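Enolase-phosphatase E1 (Saccharomyces cerevisiae, PDB 2G80) probably catalyses the magnesium-dependent enolisation and dephosphorylation of 2,3-diketo-5-methylthiopentyl-1-phosphate to an acireductone in the methionine salvage pathway. Local coordinates at residues N75-S78 against Q79-I82; H115-S119 against G120-A124; Q151-L154 against F155-Q159. All coordinates share one frame; numbering follows the deposited sequence.

Interaction 1: N75-S78 against Q79-I82; sequences NILS and QFHI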
ATOM      1  N   ASN A  75     -16.714  15.666  10.460  1.00 39.30           N
ATOM      2  CA  ASN A  75     -17.624  14.726   9.808  1.00 39.74           C
ATOM      3  C   ASN A  75     -17.075  13.306   9.862  1.00 39.03           C
ATOM      4  O   ASN A  75     -17.831  12.367  10.106  1.00 41.89           O
ATOM      5  CB  ASN A  75     -17.878  15.133   8.358  1.00 40.70           C
ATOM      6  CG  ASN A  75     -18.526  16.527   8.241  1.00 50.53           C
ATOM      7  OD1 ASN A  75     -19.151  17.026   9.188  1.00 50.78           O
ATOM      8  ND2 ASN A  75     -18.354  17.163   7.081  1.00 54.80           N
ATOM      9  N   ILE A  76     -15.765  13.157   9.687  1.00 36.73           N
ATOM     10  CA  ILE A  76     -15.109  11.840   9.816  1.00 37.51           C
ATOM     11  C   ILE A  76     -15.203  11.380  11.280  1.00 35.32           C
ATOM     12  O   ILE A  76     -15.673  10.288  11.536  1.00 34.54           O
ATOM     13  CB  ILE A  76     -13.619  11.833   9.332  1.00 36.47           C
ATOM     14  CG1 ILE A  76     -13.544  12.208   7.836  1.00 36.09           C
ATOM     15  CG2 ILE A  76     -12.987  10.423   9.559  1.00 38.32           C
ATOM     16  CD1 ILE A  76     -12.183  12.564   7.329  1.00 37.40           C
ATOM     17  N   LEU A  77     -14.799  12.249  12.209  1.00 33.65           N
ATOM     18  CA  LEU A  77     -14.796  11.929  13.634  1.00 31.87           C
ATOM     19  C   LEU A  77     -16.146  11.535  14.211  1.00 29.92           C
ATOM     20  O   LEU A  77     -16.194  10.645  15.049  1.00 30.58           O
ATOM     21  CB  LEU A  77     -14.157  13.052  14.456  1.00 32.29           C
ATOM     22  CG  LEU A  77     -12.635  13.183  14.310  1.00 29.55           C
ATOM     23  CD1 LEU A  77     -12.176  14.457  14.997  1.00 35.25           C
ATOM     24  CD2 LEU A  77     -11.870  11.998  14.891  1.00 35.54           C
ATOM     25  N   SER A  78     -17.222  12.179  13.747  1.00 31.73           N
ATOM     26  CA  SER A  78     -18.579  11.885  14.186  1.00 31.04           C
ATOM     27  C   SER A  78     -19.024  10.455  13.832  1.00 29.14           C
ATOM     28  O   SER A  78     -19.819   9.881  14.564  1.00 28.40           O
ATOM     29  CB  SER A  78     -19.593  12.903  13.636  1.00 31.04           C
ATOM     30  OG  SER A  78     -19.646  12.800  12.210  1.00 42.08           O
ATOM     31  N   GLN A  79     -18.493   9.882  12.749  1.00 29.70           N
ATOM     32  CA  GLN A  79     -18.825   8.500  12.344  1.00 32.01           C
ATOM     33  C   GLN A  79     -18.263   7.371  13.231  1.00 33.05           C
ATOM     34  O   GLN A  79     -18.505   6.201  12.947  1.00 34.71           O
ATOM     35  CB  GLN A  79     -18.504   8.278  10.873  1.00 34.29           C
ATOM     36  CG  GLN A  79     -19.387   9.166   9.980  1.00 37.11           C
ATOM     37  CD  GLN A  79     -19.471   8.674   8.549  1.00 52.25           C
ATOM     38  OE1 GLN A  79     -18.463   8.353   7.931  1.00 57.48           O
ATOM     39  NE2 GLN A  79     -20.690   8.640   8.004  1.00 63.81           N
ATOM     40  N   PHE A  80     -17.483   7.713  14.259  1.00 31.93           N
ATOM     41  CA  PHE A  80     -17.104   6.748  15.303  1.00 30.99           C
ATOM     42  C   PHE A  80     -18.251   6.583  16.295  1.00 28.90           C
ATOM     43  O   PHE A  80     -18.304   5.560  16.978  1.00 27.61           O
ATOM     44  CB  PHE A  80     -15.840   7.159  16.054  1.00 29.32           C
ATOM     45  CG  PHE A  80     -14.599   7.037  15.253  1.00 29.07           C
ATOM     46  CD1 PHE A  80     -14.083   5.764  14.953  1.00 32.30           C
ATOM     47  CD2 PHE A  80     -13.924   8.167  14.792  1.00 33.10           C
ATOM     48  CE1 PHE A  80     -12.905   5.616  14.217  1.00 29.47           C
ATOM     49  CE2 PHE A  80     -12.752   8.045  14.069  1.00 31.09           C
ATOM     50  CZ  PHE A  80     -12.233   6.752  13.769  1.00 30.93           C
ATOM     51  N   HIS A  81     -19.141   7.581  16.369  1.00 28.05           N
ATOM     52  CA  HIS A  81     -20.306   7.609  17.269  1.00 29.34           C
ATOM     53  C   HIS A  81     -19.970   7.609  18.761  1.00 28.07           C
ATOM     54  O   HIS A  81     -20.706   7.032  19.567  1.00 25.65           O
ATOM     55  CB  HIS A  81     -21.352   6.504  16.907  1.00 32.93           C
ATOM     56  CG  HIS A  81     -21.761   6.538  15.471  1.00 33.55           C
ATOM     57  ND1 HIS A  81     -22.490   7.578  14.934  1.00 37.83           N
ATOM     58  CD2 HIS A  81     -21.482   5.702  14.446  1.00 35.97           C
ATOM     59  CE1 HIS A  81     -22.661   7.364  13.640  1.00 36.33           C
ATOM     60  NE2 HIS A  81     -22.076   6.224  13.324  1.00 31.92           N
ATOM     61  N   ILE A  82     -18.875   8.288  19.109  1.00 29.24           N
ATOM     62  CA  ILE A  82     -18.410   8.472  20.487  1.00 30.74           C
ATOM     63  C   ILE A  82     -18.283   9.987  20.714  1.00 32.69           C
ATOM     64  O   ILE A  82     -17.412  10.631  20.123  1.00 33.32           O
ATOM     65  CB  ILE A  82     -17.034   7.822  20.746  1.00 30.02           C
ATOM     66  CG1 ILE A  82     -17.068   6.327  20.444  1.00 30.05           C
ATOM     67  CG2 ILE A  82     -16.596   8.094  22.211  1.00 32.80           C
ATOM     68  CD1 ILE A  82     -15.688   5.678  20.420  1.00 31.58           C
TER
HETATM   69  O   HOH W   1     -17.583  10.215  17.491  1.00 31.20           O
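Leu77 and Phe80 meet side by side where helix 72-78 runs out into the following turn. Methyl CD2 of Leu77 lies 4.1 Å from CE2 of the Phe80 ring, and the two side chains cross at a slant. The ring also turns its edge to the helix backbone. Its CD2 comes within 3.4 Å of Leu77 O, which sits near the ring plane. Phe80 CG stands anti to its own carbonyl carbon (chi1 -71°), and this swings the ring back beside Leu77. Both residues continue the apolar side of the turn: Leu77 touches Leu108 and Ile92, and Phe80 touches Ile104 and Leu88. The helix end therefore packs on helices 103-118 and 85-97, within the helical part of this HAD-family enzyme and away from its annotated sites. The chain leaves the helix through a type I beta turn from Ser78 to His81. His81 N closes it on Ser78 O at 3.0 Å. His81 is the first residue to leave helical angles, with positive phi (63°). Its imidazole lies back against the turn, with Ser78 O over one face of the ring. Two more backbone bonds shorten the spacing to three residues: Gln79 N to Ile76 O and Phe80 N to Leu77 O, the latter at 3.3 Å. Leu77 O also accepts a hydrogen bond from a water at 2.8 Å. The same water accepts from Ile82 N, so it bridges the helix end to the chain beyond the turn. On the polar side the hydroxyl of Ser78 turns back along the helix. Its OG donates to Asn75 O at 2.8 Å, from above the carbonyl plane. The Gln79 side chain lies beside this group, and its CG is 3.6 Å from Asn75 O.

Interaction 2: H115-S119 against G120-A124; sequences HGYES and GQIKA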
ATOM      1  N   HIS A 115      -2.146  15.363   4.538  1.00 36.05           N
ATOM      2  CA  HIS A 115      -1.519  16.590   5.008  1.00 38.36           C
ATOM      3  C   HIS A 115      -0.052  16.329   5.332  1.00 36.94           C
ATOM      4  O   HIS A 115       0.767  17.185   5.067  1.00 38.05           O
ATOM      5  CB  HIS A 115      -2.264  17.200   6.229  1.00 41.46           C
ATOM      6  CG  HIS A 115      -1.588  18.411   6.809  1.00 50.33           C
ATOM      7  ND1 HIS A 115      -1.655  19.654   6.212  1.00 56.80           N
ATOM      8  CD2 HIS A 115      -0.807  18.564   7.911  1.00 59.98           C
ATOM      9  CE1 HIS A 115      -0.953  20.517   6.924  1.00 55.45           C
ATOM     10  NE2 HIS A 115      -0.430  19.887   7.961  1.00 55.52           N
ATOM     11  N   GLY A 116       0.253  15.190   5.948  1.00 37.83           N
ATOM     12  CA  GLY A 116       1.647  14.772   6.213  1.00 38.84           C
ATOM     13  C   GLY A 116       2.489  14.711   4.934  1.00 37.95           C
ATOM     14  O   GLY A 116       3.576  15.270   4.870  1.00 35.77           O
ATOM     15  N   TYR A 117       1.965  14.046   3.914  1.00 36.15           N
ATOM     16  CA  TYR A 117       2.629  13.986   2.611  1.00 35.94           C
ATOM     17  C   TYR A 117       2.756  15.370   1.936  1.00 40.44           C
ATOM     18  O   TYR A 117       3.864  15.768   1.531  1.00 37.37           O
ATOM     19  CB  TYR A 117       1.889  13.058   1.687  1.00 34.93           C
ATOM     20  CG  TYR A 117       2.062  11.565   1.951  1.00 31.24           C
ATOM     21  CD1 TYR A 117       3.297  10.960   1.792  1.00 38.94           C
ATOM     22  CD2 TYR A 117       0.962  10.744   2.246  1.00 30.33           C
ATOM     23  CE1 TYR A 117       3.463   9.575   1.984  1.00 34.70           C
ATOM     24  CE2 TYR A 117       1.099   9.362   2.424  1.00 27.39           C
ATOM     25  CZ  TYR A 117       2.376   8.778   2.291  1.00 32.95           C
ATOM     26  OH  TYR A 117       2.603   7.421   2.469  1.00 32.61           O
ATOM     27  N   GLU A 118       1.639  16.105   1.866  1.00 40.66           N
ATOM     28  CA  GLU A 118       1.592  17.449   1.219  1.00 43.12           C
ATOM     29  C   GLU A 118       2.448  18.511   1.867  1.00 42.42           C
ATOM     30  O   GLU A 118       2.967  19.393   1.178  1.00 41.90           O
ATOM     31  CB  GLU A 118       0.165  17.965   1.147  1.00 43.90           C
ATOM     32  CG  GLU A 118      -0.682  17.240   0.146  1.00 47.57           C
ATOM     33  CD  GLU A 118      -2.195  17.500   0.304  1.00 51.10           C
ATOM     34  OE1 GLU A 118      -2.579  18.454   1.021  1.00 56.86           O
ATOM     35  OE2 GLU A 118      -2.986  16.741  -0.309  1.00 55.39           O
ATOM     36  N   SER A 119       2.552  18.450   3.192  1.00 42.28           N
ATOM     37  CA  SER A 119       3.429  19.325   3.959  1.00 41.12           C
ATOM     38  C   SER A 119       4.921  18.905   3.967  1.00 42.17           C
ATOM     39  O   SER A 119       5.750  19.630   4.533  1.00 41.36           O
ATOM     40  CB  SER A 119       2.928  19.438   5.407  1.00 40.02           C
ATOM     41  OG  SER A 119       2.912  18.190   6.058  1.00 44.23           O
ATOM     42  N   GLY A 120       5.259  17.752   3.377  1.00 43.06           N
ATOM     43  CA  GLY A 120       6.630  17.259   3.336  1.00 42.28           C
ATOM     44  C   GLY A 120       7.074  16.576   4.602  1.00 43.08           C
ATOM     45  O   GLY A 120       8.268  16.270   4.746  1.00 44.51           O
ATOM     46  N   GLN A 121       6.141  16.303   5.516  1.00 42.16           N
ATOM     47  CA  GLN A 121       6.480  15.639   6.783  1.00 44.92           C
ATOM     48  C   GLN A 121       6.717  14.137   6.640  1.00 43.01           C
ATOM     49  O   GLN A 121       7.339  13.541   7.504  1.00 43.94           O
ATOM     50  CB  GLN A 121       5.419  15.904   7.839  1.00 44.40           C
ATOM     51  CG  GLN A 121       5.211  17.389   8.146  1.00 51.65           C
ATOM     52  CD  GLN A 121       4.092  17.615   9.167  1.00 50.90           C
ATOM     53  OE1 GLN A 121       4.202  17.193  10.322  1.00 57.42           O
ATOM     54  NE2 GLN A 121       3.015  18.288   8.740  1.00 56.85           N
ATOM     55  N   ILE A 122       6.211  13.536   5.562  1.00 42.33           N
ATOM     56  CA  ILE A 122       6.381  12.114   5.283  1.00 41.34           C
ATOM     57  C   ILE A 122       6.522  11.895   3.776  1.00 39.32           C
ATOM     58  O   ILE A 122       5.917  12.608   2.958  1.00 39.49           O
ATOM     59  CB  ILE A 122       5.232  11.213   5.899  1.00 43.52           C
ATOM     60  CG1 ILE A 122       3.842  11.773   5.617  1.00 43.13           C
ATOM     61  CG2 ILE A 122       5.395  11.110   7.439  1.00 49.03           C
ATOM     62  CD1 ILE A 122       2.629  10.949   6.108  1.00 40.82           C
ATOM     63  N   LYS A 123       7.356  10.912   3.426  1.00 36.79           N
ATOM     64  CA  LYS A 123       7.653  10.543   2.048  1.00 35.71           C
ATOM     65  C   LYS A 123       7.716   9.043   1.988  1.00 35.38           C
ATOM     66  O   LYS A 123       8.269   8.437   2.897  1.00 37.28           O
ATOM     67  CB  LYS A 123       8.986  11.183   1.639  1.00 36.91           C
ATOM     68  CG  LYS A 123       8.891  12.723   1.534  1.00 39.16           C
ATOM     69  CD  LYS A 123      10.202  13.392   1.434  1.00 42.03           C
ATOM     70  CE  LYS A 123      10.053  14.889   1.675  1.00 37.95           C
ATOM     71  NZ  LYS A 123      11.379  15.546   1.639  1.00 41.65           N
ATOM     72  N   ALA A 124       7.167   8.440   0.940  1.00 35.92           N
ATOM     73  CA  ALA A 124       7.130   6.960   0.809  1.00 36.95           C
ATOM     74  C   ALA A 124       8.482   6.426   0.287  1.00 36.19           C
ATOM     75  O   ALA A 124       8.887   6.751  -0.842  1.00 33.92           O
ATOM     76  CB  ALA A 124       5.984   6.526  -0.082  1.00 37.68           C
TER
HETATM   77  O   HOH W   2       6.150  14.552   0.983  1.00 33.72           O
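Ile122 and Tyr117 make the apolar part of this helix end. Methyl CD1 of Ile122 sits over the centre of the Tyr117 ring, a CH-pi contact 4.1 Å from the centroid. The side chains cross at about a right angle. With Ile122 CG1 between its own backbone N and carbonyl carbon (chi1 47°), this branch is laid against the helix, 3.3 Å from Gly116 C. Gly116, with no side chain, lets Ile122 CD1 lie close against the helix. The ring edge of Tyr117 faces Ala124 N, and the ring is also packed by Leu153, Leu154 and Phe47. Replacing the Tyr117 ring with an alanine is likely to leave Ile122 CD1 without its aromatic face and to open a gap toward Leu153 and Leu154.

Backbone bonds end helix 103-118 in a Schellman motif. Gly120 has positive phi and its N donates to Tyr117 O at 3.0 Å, while Gln121 N makes a weak bond to Gly116 O. Ile122 N adds a further bond to Gly116 O at 3.2 Å. A water donates to both Tyr117 O and Ile122 O.

Polar side chains act on the exposed side. Ser119 OG donates to His115 O at 2.6 Å, while Ser119 N reaches that oxygen from the opposite face of the carbonyl plane. Gln121 NE2 then donates to Ser119 OG at 2.7 Å.

Interaction 3: Q151-L154 against F155-Q159; sequences QKLL and FGYVQ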
ATOM      1  N   GLN A 151      -3.177   4.215  -1.764  1.00 41.18           N
ATOM      2  CA  GLN A 151      -2.104   3.826  -2.692  1.00 36.87           C
ATOM      3  C   GLN A 151      -1.711   5.019  -3.559  1.00 37.41           C
ATOM      4  O   GLN A 151      -0.534   5.331  -3.682  1.00 37.37           O
ATOM      5  CB  GLN A 151      -2.574   2.685  -3.594  1.00 37.77           C
ATOM      6  CG  GLN A 151      -2.885   1.364  -2.887  1.00 37.12           C
ATOM      7  CD  GLN A 151      -3.469   0.314  -3.822  1.00 38.79           C
ATOM      8  OE1 GLN A 151      -3.138   0.267  -5.010  1.00 45.32           O
ATOM      9  NE2 GLN A 151      -4.310  -0.554  -3.285  1.00 35.53           N
ATOM     10  N   LYS A 152      -2.705   5.674  -4.165  1.00 37.18           N
ATOM     11  CA  LYS A 152      -2.478   6.850  -5.004  1.00 41.74           C
ATOM     12  C   LYS A 152      -1.727   7.979  -4.275  1.00 39.93           C
ATOM     13  O   LYS A 152      -0.847   8.628  -4.848  1.00 40.77           O
ATOM     14  CB  LYS A 152      -3.799   7.400  -5.543  1.00 41.57           C
ATOM     15  CG  LYS A 152      -4.436   6.590  -6.621  1.00 47.12           C
ATOM     16  CD  LYS A 152      -5.761   7.244  -7.049  1.00 47.25           C
ATOM     17  CE  LYS A 152      -6.525   6.395  -8.102  1.00 51.10           C
ATOM     18  NZ  LYS A 152      -7.799   7.029  -8.556  1.00 50.72           N
ATOM     19  N   LEU A 153      -2.111   8.191  -3.021  1.00 38.64           N
ATOM     20  CA  LEU A 153      -1.471   9.133  -2.126  1.00 39.63           C
ATOM     21  C   LEU A 153      -0.017   8.726  -1.868  1.00 40.07           C
ATOM     22  O   LEU A 153       0.902   9.551  -1.996  1.00 40.94           O
ATOM     23  CB  LEU A 153      -2.291   9.206  -0.826  1.00 44.04           C
ATOM     24  CG  LEU A 153      -1.973  10.319   0.151  1.00 42.58           C
ATOM     25  CD1 LEU A 153      -2.295  11.690  -0.490  1.00 42.71           C
ATOM     26  CD2 LEU A 153      -2.741  10.040   1.450  1.00 41.83           C
ATOM     27  N   LEU A 154       0.222   7.446  -1.564  1.00 40.77           N
ATOM     28  CA  LEU A 154       1.620   6.918  -1.385  1.00 38.54           C
ATOM     29  C   LEU A 154       2.511   7.133  -2.610  1.00 39.28           C
ATOM     30  O   LEU A 154       3.647   7.608  -2.485  1.00 42.15           O
ATOM     31  CB  LEU A 154       1.591   5.417  -1.046  1.00 37.04           C
ATOM     32  CG  LEU A 154       2.904   4.717  -0.649  1.00 43.14           C
ATOM     33  CD1 LEU A 154       2.658   3.550   0.341  1.00 44.80           C
ATOM     34  CD2 LEU A 154       3.791   4.248  -1.824  1.00 48.23           C
ATOM     35  N   PHE A 155       2.010   6.750  -3.791  1.00 36.50           N
ATOM     36  CA  PHE A 155       2.750   6.933  -5.044  1.00 34.30           C
ATOM     37  C   PHE A 155       2.835   8.357  -5.556  1.00 34.24           C
ATOM     38  O   PHE A 155       3.622   8.617  -6.465  1.00 34.82           O
ATOM     39  CB  PHE A 155       2.268   5.948  -6.130  1.00 37.82           C
ATOM     40  CG  PHE A 155       2.600   4.522  -5.805  1.00 32.47           C
ATOM     41  CD1 PHE A 155       3.917   4.092  -5.850  1.00 35.41           C
ATOM     42  CD2 PHE A 155       1.629   3.632  -5.407  1.00 38.92           C
ATOM     43  CE1 PHE A 155       4.265   2.774  -5.535  1.00 39.24           C
ATOM     44  CE2 PHE A 155       1.967   2.323  -5.075  1.00 31.34           C
ATOM     45  CZ  PHE A 155       3.303   1.897  -5.155  1.00 39.73           C
ATOM     46  N   GLY A 156       2.040   9.277  -4.993  1.00 32.65           N
ATOM     47  CA  GLY A 156       2.170  10.688  -5.332  1.00 33.47           C
ATOM     48  C   GLY A 156       3.304  11.423  -4.627  1.00 33.32           C
ATOM     49  O   GLY A 156       3.655  12.540  -5.046  1.00 33.99           O
ATOM     50  N   TYR A 157       3.858  10.827  -3.556  1.00 35.57           N
ATOM     51  CA  TYR A 157       4.857  11.479  -2.655  1.00 33.73           C
ATOM     52  C   TYR A 157       5.972  10.522  -2.233  1.00 35.04           C
ATOM     53  O   TYR A 157       6.203  10.243  -1.043  1.00 32.69           O
ATOM     54  CB  TYR A 157       4.122  12.037  -1.431  1.00 33.39           C
ATOM     55  CG  TYR A 157       3.081  13.096  -1.754  1.00 36.12           C
ATOM     56  CD1 TYR A 157       3.457  14.432  -1.932  1.00 31.83           C
ATOM     57  CD2 TYR A 157       1.723  12.768  -1.884  1.00 35.78           C
ATOM     58  CE1 TYR A 157       2.524  15.418  -2.229  1.00 35.37           C
ATOM     59  CE2 TYR A 157       0.772  13.742  -2.161  1.00 36.09           C
ATOM     60  CZ  TYR A 157       1.186  15.071  -2.331  1.00 35.62           C
ATOM     61  OH  TYR A 157       0.314  16.062  -2.633  1.00 43.24           O
ATOM     62  N   VAL A 158       6.702  10.087  -3.250  1.00 34.72           N
ATOM     63  CA  VAL A 158       7.742   9.115  -3.130  1.00 34.41           C
ATOM     64  C   VAL A 158       9.061   9.819  -2.823  1.00 35.22           C
ATOM     65  O   VAL A 158       9.415  10.821  -3.462  1.00 35.41           O
ATOM     66  CB  VAL A 158       7.837   8.246  -4.455  1.00 34.42           C
ATOM     67  CG1 VAL A 158       9.020   7.313  -4.428  1.00 30.87           C
ATOM     68  CG2 VAL A 158       6.536   7.489  -4.687  1.00 39.33           C
ATOM     69  N   GLN A 159       9.781   9.270  -1.853  1.00 33.69           N
ATOM     70  CA  GLN A 159      11.096   9.754  -1.460  1.00 34.06           C
ATOM     71  C   GLN A 159      12.068   9.608  -2.640  1.00 34.67           C
ATOM     72  O   GLN A 159      12.128   8.540  -3.301  1.00 35.76           O
ATOM     73  CB  GLN A 159      11.582   8.972  -0.256  1.00 32.64           C
ATOM     74  CG  GLN A 159      12.902   9.341   0.280  1.00 33.31           C
ATOM     75  CD  GLN A 159      13.197   8.627   1.577  1.00 41.50           C
ATOM     76  OE1 GLN A 159      13.973   7.675   1.611  1.00 48.59           O
ATOM     77  NE2 GLN A 159      12.554   9.064   2.648  1.00 38.41           N
TER
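Leu154 and Phe155 are neighbours near the end of helix 148-156, the helix of a beta-alpha-beta unit between parallel strands 140-143 and 177-179 of the HAD-type core. Backbone bonds weaken along this end. Phe155 N donates to Gln151 O at 2.9 Å and is nearly straight, at 171°. Gly156 N follows with weak bonds to both Lys152 O and Leu153 O. Tyr157 N makes a weak one to Leu154 O at 3.4 Å.

Two apolar contacts accompany these bonds. Methyl CD2 of Leu154 stands over the centre of the Phe155 ring, 3.9 Å from the centroid, as a CH-pi contact. The Phe155 ring leaves on the side of its backbone N (chi1 -67°), which brings its face under that methyl. The ring also packs on Ile142 of strand 140-143. A second apolar contact joins Leu153 CD1 to Tyr157 CE2 at 4.1 Å.

Gln151 NE2 is hydrogen-bonded to Gly146 O and Phe179 O; its side chain lies about 4 Å from that of Ser144, a predicted substrate-binding residue. At the Tyr157 ring edge, Leu153 O lies in the ring plane, 3.3 Å from CD2.

How the interactions relate
All three contacts lie at helix ends, but at different depths. Interaction 1 is a surface contact at the end of helix 72-78, with none of its touching residues buried. Interactions 2 and 3 are partly buried and touch each other, with centres about 9 Å apart. Backbone bonds probably join them: Ala124 N to Tyr157 O, and Ala124 O to Gln159 N. Tyr117 and Tyr157 also pack together there. Interaction 1 stays about 11 Å from both at the nearest atoms, although its side chains rest on helix 103-118, which interaction 2 ends. Interactions 1 and 2 each include a water that spans the helix end and the chain after it, while side chains of interaction 3 pack on strands 140-143 and 177-179. CH-pi contacts mark interactions 2 and 3.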